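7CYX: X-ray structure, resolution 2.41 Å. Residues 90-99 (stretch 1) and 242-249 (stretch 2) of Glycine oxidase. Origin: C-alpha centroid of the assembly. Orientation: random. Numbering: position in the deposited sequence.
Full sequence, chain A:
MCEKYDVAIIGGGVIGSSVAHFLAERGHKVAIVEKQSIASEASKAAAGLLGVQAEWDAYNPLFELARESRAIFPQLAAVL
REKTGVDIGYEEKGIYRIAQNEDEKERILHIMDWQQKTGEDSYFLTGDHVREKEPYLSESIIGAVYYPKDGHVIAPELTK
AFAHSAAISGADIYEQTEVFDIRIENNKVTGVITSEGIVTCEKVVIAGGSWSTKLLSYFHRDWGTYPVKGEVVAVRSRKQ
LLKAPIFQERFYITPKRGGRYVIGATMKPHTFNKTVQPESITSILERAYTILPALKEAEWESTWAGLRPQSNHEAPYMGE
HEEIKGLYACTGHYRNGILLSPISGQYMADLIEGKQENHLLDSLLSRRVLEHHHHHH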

# COMPACT_ATOMS: atom_id res chain seq x y z
N TYR A 90 6.09 1.57 7.66
CA TYR A 90 6.87 1.84 8.89
C TYR A 90 6.98 3.34 9.07
O TYR A 90 7.40 4.03 8.17
N GLU A 91 6.64 3.81 10.26
CA GLU A 91 6.67 5.25 10.57
C GLU A 91 7.19 5.42 11.99
O GLU A 91 6.81 4.64 12.83
N GLU A 92 8.04 6.41 12.21
CA GLU A 92 8.59 6.67 13.55
C GLU A 92 8.48 8.16 13.82
O GLU A 92 9.49 8.84 13.70
N LYS A 93 7.29 8.64 14.13
CA LYS A 93 7.13 10.07 14.43
C LYS A 93 6.81 10.23 15.91
O LYS A 93 6.37 11.30 16.29
N GLY A 94 7.00 9.17 16.69
CA GLY A 94 6.74 9.18 18.14
C GLY A 94 5.31 8.82 18.46
O GLY A 94 4.53 8.67 17.54
N ILE A 95 5.01 8.68 19.75
CA ILE A 95 3.63 8.37 20.23
C ILE A 95 3.41 9.13 21.53
O ILE A 95 4.34 9.23 22.31
N TYR A 96 2.19 9.63 21.73
CA TYR A 96 1.81 10.36 22.92
C TYR A 96 0.96 9.48 23.82
O TYR A 96 0.05 8.80 23.35
N ARG A 97 1.28 9.47 25.11
CA ARG A 97 0.29 9.10 26.11
C ARG A 97 -0.35 10.40 26.57
O ARG A 97 0.35 11.32 26.95
N ILE A 98 -1.68 10.47 26.56
CA ILE A 98 -2.36 11.70 26.94
C ILE A 98 -3.09 11.48 28.27
O ILE A 98 -3.43 10.35 28.63
N ALA A 99 -3.38 12.60 28.95
CA ALA A 99 -4.14 12.60 30.19
C ALA A 99 -5.05 13.83 30.20
O ALA A 99 -4.62 14.92 29.86
N LEU A 242 -3.74 14.52 13.02
CA LEU A 242 -2.70 13.99 13.90
C LEU A 242 -1.49 13.67 13.02
O LEU A 242 -1.67 13.11 11.95
N LYS A 243 -0.30 13.99 13.53
CA LYS A 243 0.97 13.61 12.91
C LYS A 243 1.36 12.23 13.44
O LYS A 243 1.83 11.37 12.72
N ALA A 244 1.19 12.05 14.76
CA ALA A 244 1.62 10.85 15.48
C ALA A 244 0.43 10.23 16.21
O ALA A 244 -0.51 10.91 16.60
N PRO A 245 0.48 8.92 16.52
CA PRO A 245 -0.61 8.28 17.25
C PRO A 245 -0.74 8.86 18.67
O PRO A 245 0.23 9.33 19.24
N ILE A 246 -1.95 8.84 19.20
CA ILE A 246 -2.13 9.25 20.62
C ILE A 246 -2.67 8.03 21.35
O ILE A 246 -3.39 7.25 20.74
N PHE A 247 -2.30 7.87 22.60
CA PHE A 247 -2.69 6.70 23.40
C PHE A 247 -3.35 7.20 24.68
O PHE A 247 -2.99 8.27 25.15
N GLN A 248 -4.30 6.44 25.20
CA GLN A 248 -4.97 6.80 26.46
C GLN A 248 -5.52 5.54 27.11
O GLN A 248 -6.60 5.12 26.71
N GLU A 249 -4.76 4.96 28.04
CA GLU A 249 -5.19 3.77 28.81
C GLU A 249 -5.70 2.69 27.86
O GLU A 249 -6.86 2.27 28.02

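What fixes the positions from which the side chains pack? Two short strands run parallel, and three backbone hydrogen bonds join the two stretches: Tyr96 N to Pro245 O at 3.2 Å, Phe247 N to Tyr96 O at 2.6 Å, and Ile98 N to Phe247 O at 2.9 Å. This register places Tyr96 beside Ile246 and Arg97 beside Phe247. Because successive residues of a strand alternate in direction, the Tyr96 and Ile246 side chains share one face of the sheet, while those of Arg97 and Phe247 share the other.

How does Tyr96 fit against its neighbours? Its chi1 is m (-60°), and chi2 of 89° sets the ring roughly perpendicular to the CA-CB-CG plane, a common choice for aromatic residues. In this pose Tyr96 CE1 lies 3.9 Å from Ala244 CB, and Tyr96 CD1 lies 4.3 Å from Ile246 CG2, so the CD1 and CE1 carbons border both residues. Ile246 is p at both chi1 and chi2, and its CD1 comes within 3.9 Å of Ile98 CD1. Ile98 takes p at chi1 and t at chi2; although its CA-CB bond points sideways, the end of its side chain comes nearer the other stretch, and its CG1 also sits 3.8 Å from Gln248 CB. Gln248 is t at chi1 and chi2, and its OE1 is hydrogen-bonded elsewhere in the structure.

What occupies the face shared by Arg97 and Phe247? The closest side-chain pair is Arg97 CG and Phe247 CB, 4.5 Å apart; Arg97 runs m, t, t, and its guanidinium stays beside the Phe247 ring, with NH1 4.6 Å from CD2; its NE is hydrogen-bonded elsewhere in the structure. Phe247 is t, with chi1 at -151° and chi2 at 76°, and its CB also lies 4.5 Å from Ile95 CG2. Ile95, with chi1 m and chi2 t, brings CG1 to 3.8 Å from Pro245 CG, making an apolar contact with the proline ring, whose pucker is C-gamma exo.

How does the packing change before the paired strands? Ala244 points toward stretch 1, and its small methyl group reaches 3.3 Å from Gly94 O. Gly94 has a phi of 87°, a region that favours glycine. Lys93 also starts toward the other stretch, with CB 4.4 Å from Lys243 O, but its end leads away, leaving the aliphatic base to make the contact. No salt bridge or side-chain hydrogen bond links the stretches; within stretch 1, Tyr90 OH donates to Glu92 OE2 at 2.9 Å.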

# COMPACT_ATOMS: atom_id res chain seq x y z
CB TYR A 90 8.28 1.28 8.85
CG TYR A 90 9.06 1.62 10.09
CD1 TYR A 90 8.60 1.23 11.33
CD2 TYR A 90 10.22 2.36 10.03
CE1 TYR A 90 9.29 1.55 12.48
CE2 TYR A 90 10.92 2.69 11.18
CZ TYR A 90 10.45 2.28 12.41
OH TYR A 90 11.13 2.60 13.53
CB GLU A 91 5.25 5.80 10.48
CG GLU A 91 5.19 7.28 10.23
CD GLU A 91 4.01 7.71 9.39
OE1 GLU A 91 4.09 7.55 8.18
OE2 GLU A 91 3.04 8.20 9.96
CB GLU A 92 10.04 6.22 13.64
CG GLU A 92 10.61 6.37 15.03
CD GLU A 92 12.06 5.98 15.18
OE1 GLU A 92 12.80 6.71 15.83
OE2 GLU A 92 12.43 4.94 14.65
CB LYS A 93 6.05 10.67 13.53
CG LYS A 93 6.46 10.91 12.08
CD LYS A 93 7.96 11.05 11.93
CE LYS A 93 8.41 11.39 10.52
NZ LYS A 93 9.81 11.88 10.50
CB ILE A 95 3.44 6.87 20.45
CG1 ILE A 95 3.39 6.10 19.13
CG2 ILE A 95 2.20 6.63 21.27
CD1 ILE A 95 3.30 4.62 19.32
CB TYR A 96 1.04 11.64 22.59
CG TYR A 96 1.76 12.66 21.75
CD1 TYR A 96 1.68 12.61 20.36
CD2 TYR A 96 2.48 13.72 22.30
CE1 TYR A 96 2.31 13.53 19.56
CE2 TYR A 96 3.12 14.67 21.51
CZ TYR A 96 3.04 14.56 20.13
OH TYR A 96 3.64 15.45 19.27
CB ARG A 97 0.90 8.41 27.33
CG ARG A 97 1.33 6.97 27.12
CD ARG A 97 1.73 6.36 28.47
NE ARG A 97 2.61 5.22 28.34
CZ ARG A 97 2.26 3.96 28.58
NH1 ARG A 97 1.01 3.68 28.94
NH2 ARG A 97 3.15 3.00 28.47
CB ILE A 98 -3.31 12.16 25.83
CG1 ILE A 98 -4.41 11.12 25.58
CG2 ILE A 98 -2.52 12.49 24.57
CD1 ILE A 98 -5.49 11.62 24.68
CB ALA A 99 -3.21 12.59 31.37
CB LEU A 242 -3.14 12.67 14.54
CG LEU A 242 -3.76 12.72 15.93
CD1 LEU A 242 -4.02 11.30 16.41
CD2 LEU A 242 -2.86 13.45 16.91
CB LYS A 243 2.03 14.68 13.23
CG LYS A 243 2.83 15.23 12.05
CD LYS A 243 3.91 16.25 12.43
CE LYS A 243 5.28 15.63 12.69
NZ LYS A 243 6.06 15.43 11.44
CB ALA A 244 2.71 11.21 16.45
CB PRO A 245 -0.18 6.81 17.31
CG PRO A 245 0.92 6.67 16.29
CD PRO A 245 1.61 8.01 16.27
CB ILE A 246 -3.02 10.49 20.80
CG1 ILE A 246 -4.47 10.19 20.44
CG2 ILE A 246 -2.46 11.68 20.05
CD1 ILE A 246 -5.18 9.38 21.47
CB PHE A 247 -1.43 5.93 23.75
CG PHE A 247 -1.61 4.45 23.93
CD1 PHE A 247 -1.77 3.62 22.84
CD2 PHE A 247 -1.58 3.89 25.19
CE1 PHE A 247 -1.93 2.26 23.01
CE2 PHE A 247 -1.74 2.53 25.36
CZ PHE A 247 -1.91 1.72 24.26
CB GLN A 248 -6.09 7.80 26.21
CG GLN A 248 -6.59 8.47 27.48
CD GLN A 248 -7.93 9.14 27.27
OE1 GLN A 248 -8.88 8.53 26.82
NE2 GLN A 248 -8.00 10.41 27.61
CB GLU A 249 -6.31 4.17 29.77
CG GLU A 249 -5.84 4.73 31.08
CD GLU A 249 -6.78 4.37 32.21
OE1 GLU A 249 -6.46 3.44 32.96
OE2 GLU A 249 -7.84 5.00 32.31